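Local coordinates for arabinan endo-1,5-alpha-l-arabinosidase A (Cellvibrio cellulosa, PDB 1GYH), which hydrolyses the alpha-1,5-linked arabinofuranosyl bonds of linear arabinan, releasing almost exclusively arabinotriose, as part of plant cell wall breakdown, at residues A[139-144]-A[153-158]; A[145-150]-A[190-195]; A[149-154]-A[171-176]; A[202-207]-A[222-227]. All blocks are in the same frame, centred on the assembly; numbering follows the deposited sequence.

Contact 1: residues A[139-144]-A[153-158]; sequences QVWMSF and LFKLND
A beta hairpin forms the middle of this four-stranded antiparallel sheet, one blade of the five-bladed propeller: strands 140-144 and 151-155 run antiparallel side by side. Met142 and Phe154 are the hydrogen-bonded pair, with Met142 N to Phe154 O at 3.0 Å and Phe154 N to Met142 O at 2.9 Å. Two residues further on each chain, Leu156 N donates to Val140 O, and a water joins Val140 N to Leu156 O.

On the face carrying Trp141, Ser143 and Leu153, the indole lies against Lys155, whose CB sits over the six-membered ring, 4.0 Å from its centroid. Leu153 CD2 meets the same ring obliquely, 3.8 Å from Trp141 CE3. Lys155 starts with CG anti to the backbone N (chi1 -167°), then bends at chi3 (93°), so that NZ comes to Gln139 OE1 at 2.8 Å, approaching from above the amide carbonyl plane. Asp135 OD2 takes both Trp141 NE1 and Gln139 NE2, tying the polar ends together.

The face carrying Met142 and Phe154 is apolar. Met142 lies alongside Phe154 with CB over the ring and SD set obliquely to it, a Met-aromatic contact with SD 3.8 Å from Phe154 CZ. Trp169 stacks on the Phe154 ring as well, while Phe144 comes in at its edge, CE1 3.9 Å from Phe154 CE1.

Contact 2: residues A[145-150]-A[190-195]; sequences GSFWGG and QIEAPF
Loop 145-150 meets the start of strand 191-199 through a single backbone bridge, Ser146 beside Glu192 with CA atoms 4.0 Å apart. A hydrogen bond lies on either side of it: Phe147 N to Ile191 O, 3.0 Å and almost straight at 175°, and Ala193 N to Gly145 O, 3.2 Å. Past the bridge the loop folds back in a type II' turn from Phe147 to Gly150. Gly145 has a phi of 138°, where a beta carbon would collide with the carbonyl oxygen of the residue before.

Ser146 holds OG anti to its backbone N. Glu192 puts CG in the crowded position between its N and carbonyl carbon (chi1 67°) and then extends, which brings OE1 to Ser146 OG. The hydroxyl donates to the anti lone pair of OE1 at 2.7 Å, while Tyr220 OH bonds to OE2, so each carboxylate oxygen has a partner and the group's rotation is fixed. The Phe147 ring lies beside the carboxylate, its edge directed at OE1, with CE1 4.0 Å away. One face of that ring rests on Gln190, whose CA is 4.0 Å from the ring centroid.

Donation from Ser146 would be expected to stabilise the carboxylate and so lower the Glu192 pKa. The contact thus sets Glu192, the probable proton donor of this family 43 glycosidase, beside the probable substrate-binding Ser146 in the propeller's active site.

Contact 3: residues A[149-154]-A[171-176]; sequences GGLKLF and SIAKLE
Ala173 O is the best-held polar atom here, gripped by one bond that is straight at both ends: Leu151 N donates to it at 2.8 Å, with 175° at the hydrogen and nearly along the C=O axis. Gly150 CA passes 3.6 Å from the same Ala173 O, leaving no room there for a side chain. Leu151 O in turn accepts Ile172 N at 3.1 Å, with the donor 31° out of the carbonyl plane.

The pairing then slips by one residue. Leu151 faces Ala173 but Lys152 faces Ser171, so Ile172 is the extra residue, and its psi of -29° departs from the extended strand value to fit it in. Ile172 fills the step with its branches: CG1 lies 4.0 Å from Leu151 CB, and CG2 meets Leu153 CB at 3.9 Å. Leu151 CD1 touches the Ala173 methyl, and Ile191 of the neighbouring blade packs on both.

On the opposite sheet face, Lys152 bends at chi2 and brings NZ tip to tip with Ser171, donating to OG at 2.9 Å. Lys174 NZ is 6.0 Å from Lys152 NZ, near enough that the two positive charges probably repel mildly.

All this is an antiparallel strand pair broken by a beta bulge, at the edge strand 169-173 of a propeller blade.

Contact 4: residues A[202-207]-A[222-227]; sequences YYYLFA and LVVGRS
Arg226 leaves strand 222-227 with CG in the crowded position between its backbone N and carbonyl carbon (chi1 82°), then runs extended out to NE between two tyrosines. Its CB sits over the Tyr204 ring, 4.0 Å from the centroid. CG meets the rim of the other ring, 3.6 Å from Tyr202 CD1. CD stands over the very centre of Tyr202, 3.7 Å from the centroid, and also brushes Tyr204 CE2 at 3.8 Å. NE comes to 3.7 Å from Tyr202 CZ, and the guanidinium lies flat on that ring, centres 4.5 Å apart and planes at 19°, a stacked cation-pi contact. Tyr204 stands nearly upright to the same group, at 80°. At the tip, NH1 is taken by Glu299 O, while a water links NH2 with Tyr202 OH; Tyr204 OH bonds to Gly300 O.

The backbones form a regular antiparallel hairpin ladder. The pairs Tyr203-Ser227, Leu205-Gly225 and Ala207-Val223 each exchange two hydrogen bonds, among them Tyr203 N to Ser227 O at 2.9 Å and Val223 N to Ala207 O at 3.0 Å. Further along the arginine's face, Val224 CG2 lies over the Phe206 ring.

Chemically, the Tyr202 pi face and the Glu299 carbonyl probably stabilise the guanidinium charge, and the aliphatic part of Arg226 serves as hydrophobic packing between the rings.

How the contacts relate
Contacts 1 and 3 share strand 151-155: one takes its side toward 140-144, the other its side toward 169-173, and Phe144 N to Lys152 O (3.0 Å) continues the hairpin between them. The loop at that hairpin's end is half of contact 2, whose centre lies about 7 Å from that of contact 3. There the two blades pack together, with Ile191 CD1 3.6 Å from Ala173 CB. Contact 4 lies in the next blade with strand 191-199, which it joins through Phe206 N to Phe195 O (2.8 Å). Leu205 CD1 packs on Pro194 CB at 3.8 Å. Contact 2 holds the probable active-site residues Ser146 and Glu192; Leu151 of contact 3 lies about 5 Å from Glu192 (side chains).

Contact 1: residues A[139-144]-A[153-158]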
# COMPACT_ATOMS: atom_id res chain seq x y z
N GLN A 139 -1.76 5.13 20.06
CA GLN A 139 -0.80 5.77 19.12
C GLN A 139 -1.09 5.30 17.69
O GLN A 139 -1.57 4.18 17.49
CB GLN A 139 0.65 5.47 19.52
CG GLN A 139 1.00 5.93 20.94
CD GLN A 139 2.45 5.56 21.39
OE1 GLN A 139 3.19 6.44 21.84
NE2 GLN A 139 2.81 4.28 21.32
N VAL A 140 -0.81 6.18 16.71
CA VAL A 140 -0.99 5.86 15.30
C VAL A 140 0.35 6.04 14.58
O VAL A 140 1.08 7.00 14.85
CB VAL A 140 -2.09 6.71 14.67
CG1 VAL A 140 -2.32 6.29 13.24
CG2 VAL A 140 -3.40 6.55 15.44
N TRP A 141 0.67 5.08 13.73
CA TRP A 141 1.97 4.99 13.04
C TRP A 141 1.80 4.94 11.52
O TRP A 141 0.81 4.43 11.00
CB TRP A 141 2.72 3.73 13.52
CG TRP A 141 2.94 3.59 15.04
CD1 TRP A 141 2.02 3.15 15.98
CD2 TRP A 141 4.14 3.88 15.76
NE1 TRP A 141 2.59 3.17 17.23
CE2 TRP A 141 3.89 3.59 17.12
CE3 TRP A 141 5.42 4.34 15.40
CZ2 TRP A 141 4.86 3.77 18.11
CZ3 TRP A 141 6.37 4.51 16.36
CH2 TRP A 141 6.09 4.23 17.72
N MET A 142 2.81 5.45 10.80
CA MET A 142 2.92 5.21 9.35
C MET A 142 4.11 4.33 9.06
O MET A 142 5.23 4.60 9.54
CB MET A 142 3.06 6.56 8.60
CG MET A 142 3.25 6.37 7.08
SD MET A 142 3.47 7.92 6.12
CE MET A 142 1.82 8.64 6.27
N SER A 143 3.88 3.27 8.29
CA SER A 143 4.95 2.55 7.63
C SER A 143 5.01 2.99 6.17
O SER A 143 4.01 3.37 5.59
CB SER A 143 4.77 1.01 7.73
OG SER A 143 3.62 0.54 7.02
N PHE A 144 6.17 2.92 5.57
CA PHE A 144 6.32 3.27 4.16
C PHE A 144 7.66 2.77 3.63
O PHE A 144 8.52 2.31 4.40
CB PHE A 144 6.24 4.81 3.96
CG PHE A 144 7.52 5.54 4.39
CD1 PHE A 144 7.72 5.89 5.73
CD2 PHE A 144 8.51 5.86 3.46
CE1 PHE A 144 8.87 6.53 6.13
CE2 PHE A 144 9.69 6.51 3.86
CZ PHE A 144 9.87 6.85 5.18
N LEU A 153 9.03 2.88 9.89
CA LEU A 153 7.84 3.13 10.68
C LEU A 153 8.07 4.33 11.55
O LEU A 153 9.08 4.40 12.23
CB LEU A 153 7.56 1.90 11.59
CG LEU A 153 6.28 1.95 12.41
CD1 LEU A 153 5.08 1.54 11.55
CD2 LEU A 153 6.37 1.09 13.74
N PHE A 154 7.16 5.30 11.57
CA PHE A 154 7.33 6.43 12.47
C PHE A 154 6.02 6.83 13.09
O PHE A 154 4.96 6.59 12.53
CB PHE A 154 8.01 7.68 11.81
CG PHE A 154 7.18 8.36 10.75
CD1 PHE A 154 7.24 7.93 9.43
CD2 PHE A 154 6.37 9.44 11.06
CE1 PHE A 154 6.47 8.50 8.46
CE2 PHE A 154 5.58 10.05 10.05
CZ PHE A 154 5.65 9.57 8.76
N LYS A 155 6.13 7.46 14.25
CA LYS A 155 4.93 7.90 14.98
C LYS A 155 4.30 9.20 14.42
O LYS A 155 5.00 10.21 14.16
CB LYS A 155 5.24 8.02 16.46
CG LYS A 155 3.99 8.16 17.35
CD LYS A 155 4.33 7.74 18.81
CE LYS A 155 4.72 8.84 19.67
NZ LYS A 155 5.12 8.32 21.10
N LEU A 156 2.98 9.17 14.21
CA LEU A 156 2.24 10.34 13.66
C LEU A 156 1.77 11.25 14.78
O LEU A 156 1.58 10.79 15.92
CB LEU A 156 1.04 9.90 12.82
CG LEU A 156 1.42 9.33 11.46
CD1 LEU A 156 0.29 8.53 10.86
CD2 LEU A 156 1.88 10.46 10.49
N ASN A 157 1.63 12.54 14.47
CA ASN A 157 1.15 13.52 15.42
C ASN A 157 -0.33 13.34 15.65
O ASN A 157 -0.94 12.46 15.05
CB ASN A 157 1.50 14.99 15.02
CG ASN A 157 0.74 15.48 13.79
OD1 ASN A 157 0.05 14.72 13.14
ND2 ASN A 157 0.89 16.76 13.46
N ASP A 158 -0.89 14.16 16.54
CA ASP A 158 -2.28 14.06 16.97
C ASP A 158 -3.30 14.23 15.85
O ASP A 158 -4.36 13.58 15.90
CB ASP A 158 -2.59 15.04 18.10
CG ASP A 158 -2.06 14.58 19.47
OD1 ASP A 158 -1.44 13.49 19.60
OD2 ASP A 158 -2.25 15.26 20.49
O HOH W 1 0.29 8.69 17.52

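Contact 2: residues A[145-150]-A[190-195]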
# COMPACT_ATOMS: atom_id res chain seq x y z
N GLY A 145 7.84 2.85 2.32
CA GLY A 145 9.17 2.67 1.76
C GLY A 145 9.25 1.83 0.50
O GLY A 145 8.29 1.12 0.13
N SER A 146 10.38 1.95 -0.19
CA SER A 146 10.65 1.24 -1.46
C SER A 146 12.11 1.38 -1.82
O SER A 146 12.60 2.51 -1.94
CB SER A 146 9.80 1.86 -2.59
OG SER A 146 10.07 1.26 -3.86
N PHE A 147 12.82 0.26 -1.92
CA PHE A 147 14.23 0.23 -2.29
C PHE A 147 15.10 1.06 -1.31
O PHE A 147 14.76 1.22 -0.13
CB PHE A 147 14.40 0.59 -3.82
CG PHE A 147 13.91 -0.49 -4.80
CD1 PHE A 147 12.56 -0.79 -4.96
CD2 PHE A 147 14.80 -1.18 -5.58
CE1 PHE A 147 12.13 -1.75 -5.84
CE2 PHE A 147 14.37 -2.18 -6.50
CZ PHE A 147 13.06 -2.44 -6.64
N TRP A 148 16.23 1.58 -1.77
CA TRP A 148 17.17 2.25 -0.86
C TRP A 148 17.39 1.41 0.42
O TRP A 148 17.67 0.20 0.30
CB TRP A 148 16.71 3.71 -0.63
CG TRP A 148 17.04 4.61 -1.86
CD1 TRP A 148 18.17 5.40 -2.04
CD2 TRP A 148 16.27 4.74 -3.06
NE1 TRP A 148 18.10 6.03 -3.26
CE2 TRP A 148 16.96 5.64 -3.92
CE3 TRP A 148 15.05 4.19 -3.51
CZ2 TRP A 148 16.48 5.99 -5.19
CZ3 TRP A 148 14.57 4.55 -4.78
CH2 TRP A 148 15.29 5.45 -5.60
N GLY A 149 17.32 2.02 1.59
CA GLY A 149 17.58 1.37 2.88
C GLY A 149 16.34 0.72 3.53
O GLY A 149 16.32 0.44 4.76
N GLY A 150 15.31 0.48 2.72
CA GLY A 150 14.15 -0.32 3.07
C GLY A 150 12.93 0.38 3.67
O GLY A 150 12.62 1.54 3.37
N GLN A 190 15.17 -5.18 -3.64
CA GLN A 190 13.85 -5.16 -4.28
C GLN A 190 12.80 -5.51 -3.23
O GLN A 190 12.33 -6.66 -3.16
CB GLN A 190 13.81 -6.11 -5.49
CG GLN A 190 14.93 -5.84 -6.55
CD GLN A 190 15.08 -6.84 -7.66
OE1 GLN A 190 15.90 -6.61 -8.61
NE2 GLN A 190 14.32 -7.92 -7.61
N ILE A 191 12.50 -4.52 -2.40
CA ILE A 191 11.51 -4.60 -1.33
C ILE A 191 10.75 -3.31 -1.25
O ILE A 191 11.36 -2.23 -1.26
CB ILE A 191 12.18 -4.92 0.08
CG1 ILE A 191 11.08 -5.01 1.16
CG2 ILE A 191 13.28 -3.89 0.51
CD1 ILE A 191 11.58 -5.41 2.52
N GLU A 192 9.43 -3.39 -1.18
CA GLU A 192 8.60 -2.17 -1.06
C GLU A 192 7.19 -2.46 -0.51
O GLU A 192 6.78 -3.62 -0.37
CB GLU A 192 8.47 -1.44 -2.43
CG GLU A 192 7.69 -2.18 -3.51
CD GLU A 192 7.73 -1.52 -4.88
OE1 GLU A 192 8.46 -0.49 -5.04
OE2 GLU A 192 7.04 -2.05 -5.80
N ALA A 193 6.44 -1.40 -0.29
CA ALA A 193 4.99 -1.44 -0.08
C ALA A 193 4.60 -2.19 1.21
O ALA A 193 3.85 -3.15 1.15
CB ALA A 193 4.29 -2.05 -1.29
N PRO A 194 5.04 -1.71 2.36
CA PRO A 194 4.67 -2.40 3.61
C PRO A 194 3.16 -2.30 3.87
O PRO A 194 2.51 -1.30 3.52
CB PRO A 194 5.38 -1.61 4.68
CG PRO A 194 5.48 -0.20 4.10
CD PRO A 194 5.77 -0.46 2.61
N PHE A 195 2.62 -3.32 4.53
CA PHE A 195 1.25 -3.19 5.04
C PHE A 195 1.16 -4.00 6.32
O PHE A 195 1.63 -5.14 6.34
CB PHE A 195 0.20 -3.65 4.01
CG PHE A 195 -1.21 -3.28 4.42
CD1 PHE A 195 -1.93 -4.08 5.32
CD2 PHE A 195 -1.77 -2.08 4.01
CE1 PHE A 195 -3.21 -3.71 5.74
CE2 PHE A 195 -3.02 -1.71 4.39
CZ PHE A 195 -3.77 -2.52 5.26

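Contact 3: residues A[149-154]-A[171-176]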
# COMPACT_ATOMS: atom_id res chain seq x y z
N GLY A 149 17.32 2.02 1.59
CA GLY A 149 17.58 1.37 2.88
C GLY A 149 16.34 0.72 3.53
O GLY A 149 16.32 0.44 4.76
N GLY A 150 15.31 0.48 2.72
CA GLY A 150 14.15 -0.32 3.07
C GLY A 150 12.93 0.38 3.67
O GLY A 150 12.62 1.54 3.37
N LEU A 151 12.25 -0.35 4.58
CA LEU A 151 10.94 0.04 5.06
C LEU A 151 11.03 0.58 6.48
O LEU A 151 11.75 0.05 7.32
CB LEU A 151 9.97 -1.14 4.97
CG LEU A 151 9.99 -1.98 3.71
CD1 LEU A 151 8.89 -3.04 3.70
CD2 LEU A 151 9.86 -1.06 2.43
N LYS A 152 10.32 1.67 6.72
CA LYS A 152 10.39 2.42 7.96
C LYS A 152 9.01 2.61 8.59
O LYS A 152 7.98 2.55 7.92
CB LYS A 152 10.97 3.83 7.75
CG LYS A 152 12.36 3.95 7.09
CD LYS A 152 13.46 3.61 8.01
CE LYS A 152 14.88 3.96 7.45
NZ LYS A 152 15.91 3.39 8.37
N LEU A 153 9.03 2.88 9.89
CA LEU A 153 7.84 3.13 10.68
C LEU A 153 8.07 4.33 11.55
O LEU A 153 9.08 4.40 12.23
CB LEU A 153 7.56 1.90 11.59
CG LEU A 153 6.28 1.95 12.41
CD1 LEU A 153 5.08 1.54 11.55
CD2 LEU A 153 6.37 1.09 13.74
N PHE A 154 7.16 5.30 11.57
CA PHE A 154 7.33 6.43 12.47
C PHE A 154 6.02 6.83 13.09
O PHE A 154 4.96 6.59 12.53
CB PHE A 154 8.01 7.68 11.81
CG PHE A 154 7.18 8.36 10.75
CD1 PHE A 154 7.24 7.93 9.43
CD2 PHE A 154 6.37 9.44 11.06
CE1 PHE A 154 6.47 8.50 8.46
CE2 PHE A 154 5.58 10.05 10.05
CZ PHE A 154 5.65 9.57 8.76
N SER A 171 13.28 1.04 11.93
CA SER A 171 13.40 0.21 10.74
C SER A 171 12.62 -1.10 10.95
O SER A 171 12.70 -1.67 12.04
CB SER A 171 14.86 -0.11 10.43
OG SER A 171 15.61 1.10 10.19
N ILE A 172 11.89 -1.56 9.95
CA ILE A 172 11.07 -2.77 10.07
C ILE A 172 11.42 -3.87 9.07
O ILE A 172 11.25 -5.04 9.36
CB ILE A 172 9.53 -2.45 10.11
CG1 ILE A 172 9.03 -1.74 8.83
CG2 ILE A 172 9.20 -1.65 11.41
CD1 ILE A 172 7.50 -1.49 8.71
N ALA A 173 11.94 -3.52 7.87
CA ALA A 173 12.40 -4.53 6.93
C ALA A 173 13.44 -3.92 6.00
O ALA A 173 13.31 -2.76 5.64
CB ALA A 173 11.27 -5.09 6.11
N LYS A 174 14.41 -4.73 5.60
CA LYS A 174 15.56 -4.28 4.79
C LYS A 174 16.13 -5.43 3.99
O LYS A 174 16.06 -6.60 4.43
CB LYS A 174 16.69 -3.74 5.70
CG LYS A 174 16.40 -2.52 6.58
CD LYS A 174 17.70 -2.17 7.35
CE LYS A 174 17.56 -1.71 8.76
NZ LYS A 174 18.93 -1.65 9.46
N LEU A 175 16.70 -5.12 2.82
CA LEU A 175 17.57 -6.04 2.11
C LEU A 175 18.96 -5.38 1.89
O LEU A 175 19.12 -4.18 2.15
CB LEU A 175 16.96 -6.45 0.79
CG LEU A 175 15.65 -7.24 0.86
CD1 LEU A 175 14.96 -7.34 -0.51
CD2 LEU A 175 15.96 -8.63 1.40
N GLU A 176 19.94 -6.18 1.47
CA GLU A 176 21.36 -5.76 1.53
C GLU A 176 21.59 -4.53 0.63
O GLU A 176 21.01 -4.44 -0.43
CB GLU A 176 22.28 -6.90 1.11
CG GLU A 176 23.79 -6.62 1.23
CD GLU A 176 24.22 -6.29 2.64
OE1 GLU A 176 24.45 -7.24 3.43
OE2 GLU A 176 24.33 -5.08 2.97

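Contact 4: residues A[202-207]-A[222-227]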
# COMPACT_ATOMS: atom_id res chain seq x y z
N TYR A 202 -0.42 -10.92 17.41
CA TYR A 202 0.67 -10.42 16.59
C TYR A 202 0.24 -9.34 15.60
O TYR A 202 -0.93 -9.28 15.17
CB TYR A 202 1.26 -11.56 15.78
CG TYR A 202 2.05 -12.56 16.55
CD1 TYR A 202 3.39 -12.35 16.84
CD2 TYR A 202 1.47 -13.76 16.98
CE1 TYR A 202 4.13 -13.29 17.53
CE2 TYR A 202 2.22 -14.71 17.67
CZ TYR A 202 3.53 -14.47 17.94
OH TYR A 202 4.27 -15.39 18.62
N TYR A 203 1.23 -8.50 15.26
CA TYR A 203 1.18 -7.63 14.09
C TYR A 203 1.85 -8.37 12.93
O TYR A 203 2.95 -8.90 13.08
CB TYR A 203 1.91 -6.32 14.34
CG TYR A 203 1.23 -5.42 15.33
CD1 TYR A 203 1.42 -5.60 16.70
CD2 TYR A 203 0.35 -4.42 14.92
CE1 TYR A 203 0.78 -4.78 17.63
CE2 TYR A 203 -0.30 -3.62 15.83
CZ TYR A 203 -0.08 -3.80 17.18
OH TYR A 203 -0.72 -3.01 18.12
N TYR A 204 1.18 -8.42 11.79
CA TYR A 204 1.75 -9.05 10.59
C TYR A 204 2.14 -7.98 9.56
O TYR A 204 1.30 -7.21 9.12
CB TYR A 204 0.79 -10.05 9.95
CG TYR A 204 0.53 -11.26 10.86
CD1 TYR A 204 -0.35 -11.17 11.93
CD2 TYR A 204 1.20 -12.46 10.66
CE1 TYR A 204 -0.58 -12.27 12.77
CE2 TYR A 204 0.99 -13.57 11.53
CZ TYR A 204 0.11 -13.47 12.56
OH TYR A 204 -0.08 -14.55 13.41
N LEU A 205 3.42 -8.01 9.16
CA LEU A 205 3.97 -7.09 8.14
C LEU A 205 4.03 -7.83 6.84
O LEU A 205 4.77 -8.84 6.71
CB LEU A 205 5.37 -6.60 8.54
CG LEU A 205 6.15 -5.82 7.45
CD1 LEU A 205 5.40 -4.63 7.01
CD2 LEU A 205 7.51 -5.46 7.98
N PHE A 206 3.23 -7.37 5.88
CA PHE A 206 3.29 -7.84 4.52
C PHE A 206 4.21 -6.89 3.70
O PHE A 206 4.20 -5.69 3.91
CB PHE A 206 1.89 -7.82 3.88
CG PHE A 206 0.86 -8.69 4.58
CD1 PHE A 206 0.69 -10.01 4.24
CD2 PHE A 206 0.06 -8.16 5.58
CE1 PHE A 206 -0.24 -10.81 4.91
CE2 PHE A 206 -0.87 -8.98 6.25
CZ PHE A 206 -1.03 -10.27 5.89
N ALA A 207 4.95 -7.44 2.75
CA ALA A 207 5.82 -6.67 1.87
C ALA A 207 5.92 -7.34 0.52
O ALA A 207 5.73 -8.55 0.38
CB ALA A 207 7.23 -6.54 2.50
N LEU A 222 4.55 -11.67 -2.75
CA LEU A 222 4.33 -11.23 -1.37
C LEU A 222 4.98 -12.17 -0.36
O LEU A 222 4.87 -13.39 -0.47
CB LEU A 222 2.84 -11.17 -1.08
CG LEU A 222 2.01 -10.17 -1.88
CD1 LEU A 222 0.53 -10.26 -1.51
CD2 LEU A 222 2.50 -8.74 -1.59
N VAL A 223 5.62 -11.55 0.62
CA VAL A 223 6.20 -12.19 1.78
C VAL A 223 5.63 -11.56 3.05
O VAL A 223 4.99 -10.48 3.03
CB VAL A 223 7.76 -12.08 1.83
CG1 VAL A 223 8.38 -12.79 0.63
CG2 VAL A 223 8.24 -10.66 1.93
N VAL A 224 5.84 -12.27 4.17
CA VAL A 224 5.26 -11.88 5.46
C VAL A 224 6.21 -12.20 6.64
O VAL A 224 7.00 -13.15 6.58
CB VAL A 224 3.84 -12.59 5.68
CG1 VAL A 224 4.00 -14.07 5.96
CG2 VAL A 224 3.07 -11.95 6.82
N GLY A 225 6.09 -11.40 7.69
CA GLY A 225 6.71 -11.63 9.00
C GLY A 225 5.78 -11.14 10.12
O GLY A 225 4.75 -10.56 9.83
N ARG A 226 6.11 -11.44 11.39
CA ARG A 226 5.21 -11.10 12.50
C ARG A 226 5.98 -10.67 13.73
O ARG A 226 7.13 -11.12 13.98
CB ARG A 226 4.22 -12.24 12.78
CG ARG A 226 4.78 -13.36 13.66
CD ARG A 226 3.86 -14.59 13.82
NE ARG A 226 4.51 -15.68 14.57
CZ ARG A 226 4.05 -16.93 14.62
NH1 ARG A 226 2.92 -17.24 13.99
NH2 ARG A 226 4.69 -17.87 15.29
N SER A 227 5.37 -9.77 14.50
CA SER A 227 5.97 -9.20 15.71
C SER A 227 4.93 -9.06 16.82
O SER A 227 3.76 -8.77 16.56
CB SER A 227 6.56 -7.80 15.40
OG SER A 227 7.07 -7.15 16.54
O HOH W 2 6.87 -16.79 17.39